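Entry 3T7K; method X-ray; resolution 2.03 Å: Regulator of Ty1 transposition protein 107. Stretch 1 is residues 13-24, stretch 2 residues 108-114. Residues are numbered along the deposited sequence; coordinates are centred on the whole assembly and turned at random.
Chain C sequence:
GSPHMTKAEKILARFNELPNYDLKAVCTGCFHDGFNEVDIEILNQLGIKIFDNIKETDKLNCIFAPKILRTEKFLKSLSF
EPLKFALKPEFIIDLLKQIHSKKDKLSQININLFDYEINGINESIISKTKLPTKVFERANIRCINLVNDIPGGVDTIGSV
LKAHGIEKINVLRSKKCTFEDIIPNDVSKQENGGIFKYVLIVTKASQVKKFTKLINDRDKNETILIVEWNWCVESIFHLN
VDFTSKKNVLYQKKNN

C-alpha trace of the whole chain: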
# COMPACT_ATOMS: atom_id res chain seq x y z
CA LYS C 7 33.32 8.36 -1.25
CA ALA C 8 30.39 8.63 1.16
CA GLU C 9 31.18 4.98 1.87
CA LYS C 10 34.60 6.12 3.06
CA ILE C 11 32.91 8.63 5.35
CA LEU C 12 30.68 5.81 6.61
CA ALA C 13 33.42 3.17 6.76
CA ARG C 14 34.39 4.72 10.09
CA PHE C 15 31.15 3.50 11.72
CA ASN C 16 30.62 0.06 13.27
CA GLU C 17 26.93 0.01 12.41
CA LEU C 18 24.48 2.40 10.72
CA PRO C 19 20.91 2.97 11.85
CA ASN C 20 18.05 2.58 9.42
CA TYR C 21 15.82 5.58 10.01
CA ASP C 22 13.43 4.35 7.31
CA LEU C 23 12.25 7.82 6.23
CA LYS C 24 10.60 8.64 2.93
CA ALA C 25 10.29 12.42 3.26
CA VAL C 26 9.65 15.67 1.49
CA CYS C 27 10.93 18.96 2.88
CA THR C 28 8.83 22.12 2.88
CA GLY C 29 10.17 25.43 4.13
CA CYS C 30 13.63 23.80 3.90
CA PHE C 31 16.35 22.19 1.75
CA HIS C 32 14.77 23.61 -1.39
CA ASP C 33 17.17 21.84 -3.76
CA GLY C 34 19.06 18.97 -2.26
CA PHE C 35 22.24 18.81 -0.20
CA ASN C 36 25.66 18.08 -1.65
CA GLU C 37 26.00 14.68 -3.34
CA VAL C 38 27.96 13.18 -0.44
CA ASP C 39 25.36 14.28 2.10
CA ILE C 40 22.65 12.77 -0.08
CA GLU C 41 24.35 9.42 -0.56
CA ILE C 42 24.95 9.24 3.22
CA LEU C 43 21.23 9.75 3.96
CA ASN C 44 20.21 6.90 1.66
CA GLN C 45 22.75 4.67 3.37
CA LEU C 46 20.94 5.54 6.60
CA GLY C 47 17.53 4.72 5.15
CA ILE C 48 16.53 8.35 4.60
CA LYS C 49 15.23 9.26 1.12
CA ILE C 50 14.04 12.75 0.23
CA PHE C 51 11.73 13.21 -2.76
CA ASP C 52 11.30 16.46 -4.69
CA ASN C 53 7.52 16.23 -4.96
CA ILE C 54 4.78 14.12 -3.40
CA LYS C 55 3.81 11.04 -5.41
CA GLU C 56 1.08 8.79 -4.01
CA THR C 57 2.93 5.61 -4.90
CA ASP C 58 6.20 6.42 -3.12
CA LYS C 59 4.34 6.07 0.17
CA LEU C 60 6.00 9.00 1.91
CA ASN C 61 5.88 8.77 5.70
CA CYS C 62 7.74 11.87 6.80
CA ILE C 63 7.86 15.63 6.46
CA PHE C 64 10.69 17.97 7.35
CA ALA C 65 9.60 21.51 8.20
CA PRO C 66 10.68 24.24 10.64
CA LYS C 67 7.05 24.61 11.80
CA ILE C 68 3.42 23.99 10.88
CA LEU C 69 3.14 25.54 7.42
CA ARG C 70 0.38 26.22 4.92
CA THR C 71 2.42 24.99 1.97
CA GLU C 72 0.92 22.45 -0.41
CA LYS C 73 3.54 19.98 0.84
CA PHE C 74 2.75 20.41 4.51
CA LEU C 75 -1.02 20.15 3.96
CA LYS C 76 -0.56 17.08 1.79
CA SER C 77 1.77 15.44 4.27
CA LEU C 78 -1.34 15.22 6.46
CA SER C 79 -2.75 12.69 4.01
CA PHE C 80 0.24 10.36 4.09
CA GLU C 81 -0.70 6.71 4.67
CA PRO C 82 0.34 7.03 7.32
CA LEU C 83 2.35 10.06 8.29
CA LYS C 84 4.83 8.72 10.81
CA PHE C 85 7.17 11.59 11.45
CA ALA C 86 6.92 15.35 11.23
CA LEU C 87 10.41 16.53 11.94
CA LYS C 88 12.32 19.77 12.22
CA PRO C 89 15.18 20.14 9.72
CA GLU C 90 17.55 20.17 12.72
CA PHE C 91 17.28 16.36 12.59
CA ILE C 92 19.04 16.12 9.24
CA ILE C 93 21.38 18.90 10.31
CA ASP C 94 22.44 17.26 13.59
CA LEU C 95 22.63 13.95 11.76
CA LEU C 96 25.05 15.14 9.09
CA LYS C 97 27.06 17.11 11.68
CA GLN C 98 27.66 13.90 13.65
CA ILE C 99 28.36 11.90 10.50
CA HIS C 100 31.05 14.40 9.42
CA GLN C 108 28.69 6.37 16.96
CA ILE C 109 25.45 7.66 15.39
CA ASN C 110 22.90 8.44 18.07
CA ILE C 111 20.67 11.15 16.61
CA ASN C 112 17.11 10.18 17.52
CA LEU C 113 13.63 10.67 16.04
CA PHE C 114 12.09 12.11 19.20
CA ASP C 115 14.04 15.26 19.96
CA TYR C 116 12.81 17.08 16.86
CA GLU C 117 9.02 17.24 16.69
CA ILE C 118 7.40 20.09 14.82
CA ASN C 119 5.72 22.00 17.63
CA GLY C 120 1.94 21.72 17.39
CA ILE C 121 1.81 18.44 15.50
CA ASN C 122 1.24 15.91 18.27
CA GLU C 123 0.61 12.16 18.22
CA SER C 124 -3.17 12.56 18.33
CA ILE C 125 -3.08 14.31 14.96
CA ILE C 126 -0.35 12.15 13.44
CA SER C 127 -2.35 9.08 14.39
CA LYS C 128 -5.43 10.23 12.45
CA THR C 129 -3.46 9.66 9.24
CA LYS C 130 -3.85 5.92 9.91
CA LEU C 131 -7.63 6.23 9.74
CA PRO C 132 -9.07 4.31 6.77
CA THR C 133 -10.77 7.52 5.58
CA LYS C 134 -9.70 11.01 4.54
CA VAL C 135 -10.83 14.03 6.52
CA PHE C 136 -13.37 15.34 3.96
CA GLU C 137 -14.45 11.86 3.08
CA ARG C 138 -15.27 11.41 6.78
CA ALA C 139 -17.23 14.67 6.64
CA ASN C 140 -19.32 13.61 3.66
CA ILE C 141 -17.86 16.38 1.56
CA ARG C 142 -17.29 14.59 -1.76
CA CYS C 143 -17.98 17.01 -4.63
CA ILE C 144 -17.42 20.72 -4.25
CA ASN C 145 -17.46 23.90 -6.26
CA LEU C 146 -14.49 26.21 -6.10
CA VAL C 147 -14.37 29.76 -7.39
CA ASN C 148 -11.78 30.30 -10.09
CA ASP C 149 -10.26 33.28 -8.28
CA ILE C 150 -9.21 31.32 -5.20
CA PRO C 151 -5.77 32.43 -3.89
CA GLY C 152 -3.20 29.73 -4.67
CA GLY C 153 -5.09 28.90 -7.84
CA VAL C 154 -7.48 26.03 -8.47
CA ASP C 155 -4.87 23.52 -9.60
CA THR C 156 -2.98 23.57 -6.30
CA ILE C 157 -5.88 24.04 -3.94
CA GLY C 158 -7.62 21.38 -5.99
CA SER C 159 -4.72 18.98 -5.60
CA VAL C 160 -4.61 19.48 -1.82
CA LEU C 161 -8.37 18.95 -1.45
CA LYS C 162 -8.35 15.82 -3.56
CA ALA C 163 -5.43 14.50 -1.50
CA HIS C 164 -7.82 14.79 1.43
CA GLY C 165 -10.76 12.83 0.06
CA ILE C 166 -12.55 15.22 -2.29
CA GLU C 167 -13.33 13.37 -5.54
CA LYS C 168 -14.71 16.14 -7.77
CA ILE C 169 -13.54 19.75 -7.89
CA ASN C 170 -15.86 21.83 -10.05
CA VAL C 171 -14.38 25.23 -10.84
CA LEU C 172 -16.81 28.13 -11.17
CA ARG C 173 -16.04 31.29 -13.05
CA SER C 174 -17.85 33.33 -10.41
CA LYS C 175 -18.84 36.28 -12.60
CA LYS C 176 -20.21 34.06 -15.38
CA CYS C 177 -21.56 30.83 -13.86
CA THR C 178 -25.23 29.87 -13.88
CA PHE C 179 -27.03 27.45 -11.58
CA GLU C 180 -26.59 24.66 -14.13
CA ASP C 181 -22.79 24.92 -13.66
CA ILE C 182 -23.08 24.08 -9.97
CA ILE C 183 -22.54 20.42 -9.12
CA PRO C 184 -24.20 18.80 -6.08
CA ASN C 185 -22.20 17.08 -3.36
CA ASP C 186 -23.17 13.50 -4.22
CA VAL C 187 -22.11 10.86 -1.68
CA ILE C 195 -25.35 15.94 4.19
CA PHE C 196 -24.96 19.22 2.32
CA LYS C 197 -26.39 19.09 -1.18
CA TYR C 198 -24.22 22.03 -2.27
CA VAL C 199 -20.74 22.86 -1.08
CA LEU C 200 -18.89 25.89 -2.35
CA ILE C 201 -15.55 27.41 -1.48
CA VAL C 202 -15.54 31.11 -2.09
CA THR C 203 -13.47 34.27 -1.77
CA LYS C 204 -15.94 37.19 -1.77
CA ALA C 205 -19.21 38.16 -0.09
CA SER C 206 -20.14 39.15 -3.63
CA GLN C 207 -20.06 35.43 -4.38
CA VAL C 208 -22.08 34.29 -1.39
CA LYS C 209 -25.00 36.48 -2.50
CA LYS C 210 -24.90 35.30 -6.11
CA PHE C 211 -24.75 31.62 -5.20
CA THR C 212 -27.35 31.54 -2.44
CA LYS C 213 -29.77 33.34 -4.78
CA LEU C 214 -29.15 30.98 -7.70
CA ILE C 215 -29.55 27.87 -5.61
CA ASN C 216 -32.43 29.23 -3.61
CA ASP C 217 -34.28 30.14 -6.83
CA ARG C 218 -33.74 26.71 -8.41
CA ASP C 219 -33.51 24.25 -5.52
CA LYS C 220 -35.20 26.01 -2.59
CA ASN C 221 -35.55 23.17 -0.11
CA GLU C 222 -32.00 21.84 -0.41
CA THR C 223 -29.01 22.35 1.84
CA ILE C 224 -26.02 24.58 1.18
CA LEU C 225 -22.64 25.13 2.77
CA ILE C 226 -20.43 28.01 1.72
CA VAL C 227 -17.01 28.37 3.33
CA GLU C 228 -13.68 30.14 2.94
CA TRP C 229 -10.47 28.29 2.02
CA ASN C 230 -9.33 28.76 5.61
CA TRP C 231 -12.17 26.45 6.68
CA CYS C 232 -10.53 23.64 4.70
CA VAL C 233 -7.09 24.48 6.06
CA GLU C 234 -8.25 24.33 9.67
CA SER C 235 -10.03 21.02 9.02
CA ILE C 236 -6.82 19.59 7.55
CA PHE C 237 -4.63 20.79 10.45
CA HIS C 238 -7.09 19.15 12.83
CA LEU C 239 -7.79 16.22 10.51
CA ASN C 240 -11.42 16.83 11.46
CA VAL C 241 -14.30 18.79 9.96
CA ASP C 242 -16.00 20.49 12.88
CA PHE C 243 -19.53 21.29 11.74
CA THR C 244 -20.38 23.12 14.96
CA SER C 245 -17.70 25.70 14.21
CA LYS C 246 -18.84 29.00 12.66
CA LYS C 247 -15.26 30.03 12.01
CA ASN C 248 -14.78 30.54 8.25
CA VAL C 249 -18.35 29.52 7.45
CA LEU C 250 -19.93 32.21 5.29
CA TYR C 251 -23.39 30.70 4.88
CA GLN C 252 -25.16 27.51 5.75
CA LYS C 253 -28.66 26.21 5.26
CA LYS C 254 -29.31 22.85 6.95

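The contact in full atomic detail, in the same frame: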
# COMPACT_ATOMS: atom_id res chain seq x y z
N ALA C 13 32.60 4.32 6.42
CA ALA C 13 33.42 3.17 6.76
C ALA C 13 33.76 3.25 8.24
O ALA C 13 33.81 2.24 8.94
CB ALA C 13 34.69 3.16 5.92
N ARG C 14 33.95 4.48 8.72
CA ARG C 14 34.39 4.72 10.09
C ARG C 14 33.38 4.31 11.15
O ARG C 14 33.68 4.36 12.35
CB ARG C 14 34.75 6.20 10.26
CG ARG C 14 35.41 6.52 11.59
CD ARG C 14 35.78 7.98 11.70
CZ ARG C 14 33.66 8.97 12.49
NH1 ARG C 14 33.72 8.26 13.61
NH2 ARG C 14 32.64 9.79 12.28
N PHE C 15 32.18 3.90 10.74
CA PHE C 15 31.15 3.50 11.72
C PHE C 15 30.98 1.98 11.81
O PHE C 15 30.99 1.27 10.80
CB PHE C 15 29.82 4.18 11.42
CG PHE C 15 29.86 5.67 11.60
CD1 PHE C 15 30.14 6.49 10.52
CD2 PHE C 15 29.66 6.24 12.84
CE1 PHE C 15 30.20 7.86 10.68
CE2 PHE C 15 29.71 7.61 13.01
CZ PHE C 15 29.99 8.42 11.93
N ASN C 16 30.82 1.49 13.04
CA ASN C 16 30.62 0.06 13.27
C ASN C 16 29.31 -0.44 12.69
O ASN C 16 29.23 -1.55 12.14
CB ASN C 16 30.66 -0.25 14.77
CG ASN C 16 31.98 -0.85 15.21
OD1 ASN C 16 32.54 -1.71 14.54
ND2 ASN C 16 32.48 -0.39 16.36
N GLU C 17 28.28 0.39 12.79
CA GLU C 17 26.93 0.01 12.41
C GLU C 17 26.16 1.29 12.12
O GLU C 17 26.36 2.31 12.78
CB GLU C 17 26.31 -0.78 13.57
CG GLU C 17 24.94 -1.36 13.32
CD GLU C 17 23.83 -0.33 13.54
OE1 GLU C 17 24.02 0.62 14.35
OE2 GLU C 17 22.77 -0.49 12.90
N LEU C 18 25.30 1.25 11.10
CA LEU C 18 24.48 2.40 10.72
C LEU C 18 23.01 2.16 11.04
O LEU C 18 22.49 1.07 10.78
CB LEU C 18 24.60 2.64 9.22
CG LEU C 18 26.01 2.78 8.66
CD1 LEU C 18 25.93 3.12 7.18
CD2 LEU C 18 26.75 3.85 9.43
N PRO C 19 22.34 3.16 11.63
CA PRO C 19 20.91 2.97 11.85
C PRO C 19 20.15 3.02 10.54
O PRO C 19 20.64 3.55 9.54
CB PRO C 19 20.53 4.19 12.70
CG PRO C 19 21.57 5.18 12.44
CD PRO C 19 22.83 4.40 12.24
N ASN C 20 18.95 2.45 10.55
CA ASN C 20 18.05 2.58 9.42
C ASN C 20 16.87 3.41 9.86
O ASN C 20 15.94 2.88 10.46
CB ASN C 20 17.60 1.22 8.91
CG ASN C 20 16.55 1.33 7.82
OD1 ASN C 20 16.40 2.38 7.21
ND2 ASN C 20 15.81 0.26 7.58
N TYR C 21 16.91 4.70 9.59
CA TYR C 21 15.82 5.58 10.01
C TYR C 21 14.51 5.31 9.26
O TYR C 21 13.44 5.64 9.75
CB TYR C 21 16.22 7.05 9.85
CG TYR C 21 17.26 7.49 10.84
CD1 TYR C 21 16.91 7.83 12.13
CD2 TYR C 21 18.59 7.54 10.48
CE1 TYR C 21 17.87 8.23 13.05
CE2 TYR C 21 19.55 7.92 11.38
CZ TYR C 21 19.20 8.27 12.65
OH TYR C 21 20.17 8.67 13.53
N ASP C 22 14.61 4.71 8.09
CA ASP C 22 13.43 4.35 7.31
C ASP C 22 12.49 5.54 7.05
O ASP C 22 11.29 5.47 7.29
CB ASP C 22 12.67 3.19 7.97
CG ASP C 22 11.53 2.72 7.12
OD1 ASP C 22 11.48 3.16 5.95
OD2 ASP C 22 10.62 1.97 7.58
N LEU C 23 13.04 6.62 6.51
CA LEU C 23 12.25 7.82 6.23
C LEU C 23 12.09 7.99 4.73
O LEU C 23 13.06 7.92 3.98
CB LEU C 23 12.93 9.07 6.82
CG LEU C 23 13.17 9.01 8.32
CD1 LEU C 23 13.80 10.28 8.80
CD2 LEU C 23 11.86 8.77 9.07
N LYS C 24 10.86 8.20 4.29
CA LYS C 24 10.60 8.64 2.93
C LYS C 24 9.94 10.02 3.08
O LYS C 24 8.76 10.11 3.37
CB LYS C 24 9.68 7.64 2.20
CG LYS C 24 10.32 6.27 1.96
CD LYS C 24 9.26 5.18 1.80
CE LYS C 24 8.44 4.99 3.08
NZ LYS C 24 7.18 4.18 2.90
N GLN C 108 29.75 7.07 17.69
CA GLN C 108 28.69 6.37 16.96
C GLN C 108 27.45 7.24 16.76
O GLN C 108 27.24 8.22 17.48
CB GLN C 108 28.33 5.07 17.66
CG GLN C 108 29.46 4.06 17.67
OE1 GLN C 108 29.19 2.90 15.60
NE2 GLN C 108 31.02 4.19 15.82
N ILE C 109 26.63 6.87 15.78
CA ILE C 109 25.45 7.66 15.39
C ILE C 109 24.31 7.46 16.38
O ILE C 109 23.81 6.35 16.54
CB ILE C 109 24.98 7.28 13.99
CG1 ILE C 109 26.14 7.42 13.00
CG2 ILE C 109 23.81 8.14 13.55
CD1 ILE C 109 25.87 6.83 11.64
N ASN C 110 23.91 8.54 17.04
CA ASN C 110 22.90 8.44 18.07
C ASN C 110 21.79 9.48 17.93
O ASN C 110 20.99 9.67 18.84
CB ASN C 110 23.54 8.57 19.45
CG ASN C 110 24.29 9.86 19.62
OD1 ASN C 110 23.89 10.90 19.10
ND2 ASN C 110 25.41 9.81 20.33
N ILE C 111 21.75 10.18 16.81
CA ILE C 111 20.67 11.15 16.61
C ILE C 111 19.35 10.41 16.59
O ILE C 111 19.19 9.45 15.84
CB ILE C 111 20.86 11.94 15.32
CG1 ILE C 111 22.26 12.58 15.30
CG2 ILE C 111 19.75 12.99 15.16
CD1 ILE C 111 22.55 13.44 16.51
N ASN C 112 18.39 10.86 17.39
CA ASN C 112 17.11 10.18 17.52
C ASN C 112 15.90 10.92 16.94
O ASN C 112 15.92 12.14 16.73
CB ASN C 112 16.84 9.85 18.99
CG ASN C 112 16.53 11.08 19.81
OD1 ASN C 112 15.45 11.68 19.70
ND2 ASN C 112 17.48 11.47 20.66
N LEU C 113 14.83 10.17 16.70
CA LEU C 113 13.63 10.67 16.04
C LEU C 113 12.63 11.33 16.98
O LEU C 113 11.47 11.56 16.60
CB LEU C 113 12.93 9.52 15.31
CG LEU C 113 13.75 8.85 14.21
CD1 LEU C 113 13.28 7.42 13.96
CD2 LEU C 113 13.70 9.70 12.93
N PHE C 114 13.04 11.63 18.21
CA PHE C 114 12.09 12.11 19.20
C PHE C 114 12.40 13.53 19.66
O PHE C 114 11.53 14.22 20.18
CB PHE C 114 12.07 11.19 20.42
CG PHE C 114 11.80 9.76 20.07
CD1 PHE C 114 10.53 9.34 19.72
CD2 PHE C 114 12.83 8.83 20.08
CE1 PHE C 114 10.28 8.03 19.40
CE2 PHE C 114 12.59 7.50 19.76
CZ PHE C 114 11.32 7.10 19.41

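How do two segments so far apart in sequence run beside each other? Both are mainly extended loop, and they pair in the same direction: Phe 15 lies nearest Gln 108 (CA to CA 6.5 Å), Leu 18 nearest Ile 109 and Tyr 21 nearest Leu 113. The backbones stay too far apart for sheet pairing, so side chains fill the gap.

What does Ile 109 do at the centre? It points toward the first stretch and touches four residues. Its CG1 sits over one face of the Phe 15 ring, 4.0 Å from the centroid, a CH-pi contact. Its CD1 meets Leu 18 CD2 at 3.8 Å, and its CG2 lies 3.9 Å from Pro 19 CG and 3.7 Å from Tyr 21 OH.

Why does Tyr 21 matter so much? Its buried side chain does two jobs. The hydroxyl OH donates a hydrogen bond to Ile 111 O at 2.6 Å, satisfying a backbone carbonyl near the ring plane, while CD1 packs against Leu 113 CD2 at 3.8 Å. Leu 113 CD2 also comes within 4.2 Å of Leu 23 CD1, extending the apolar patch.

Does Gln 108 bond as well as cover? It covers considerable surface, with NE2 3.9 Å from Phe 15 CD2, yet its OE1, 3.3 Å from Asn 16 N, makes no hydrogen bond there.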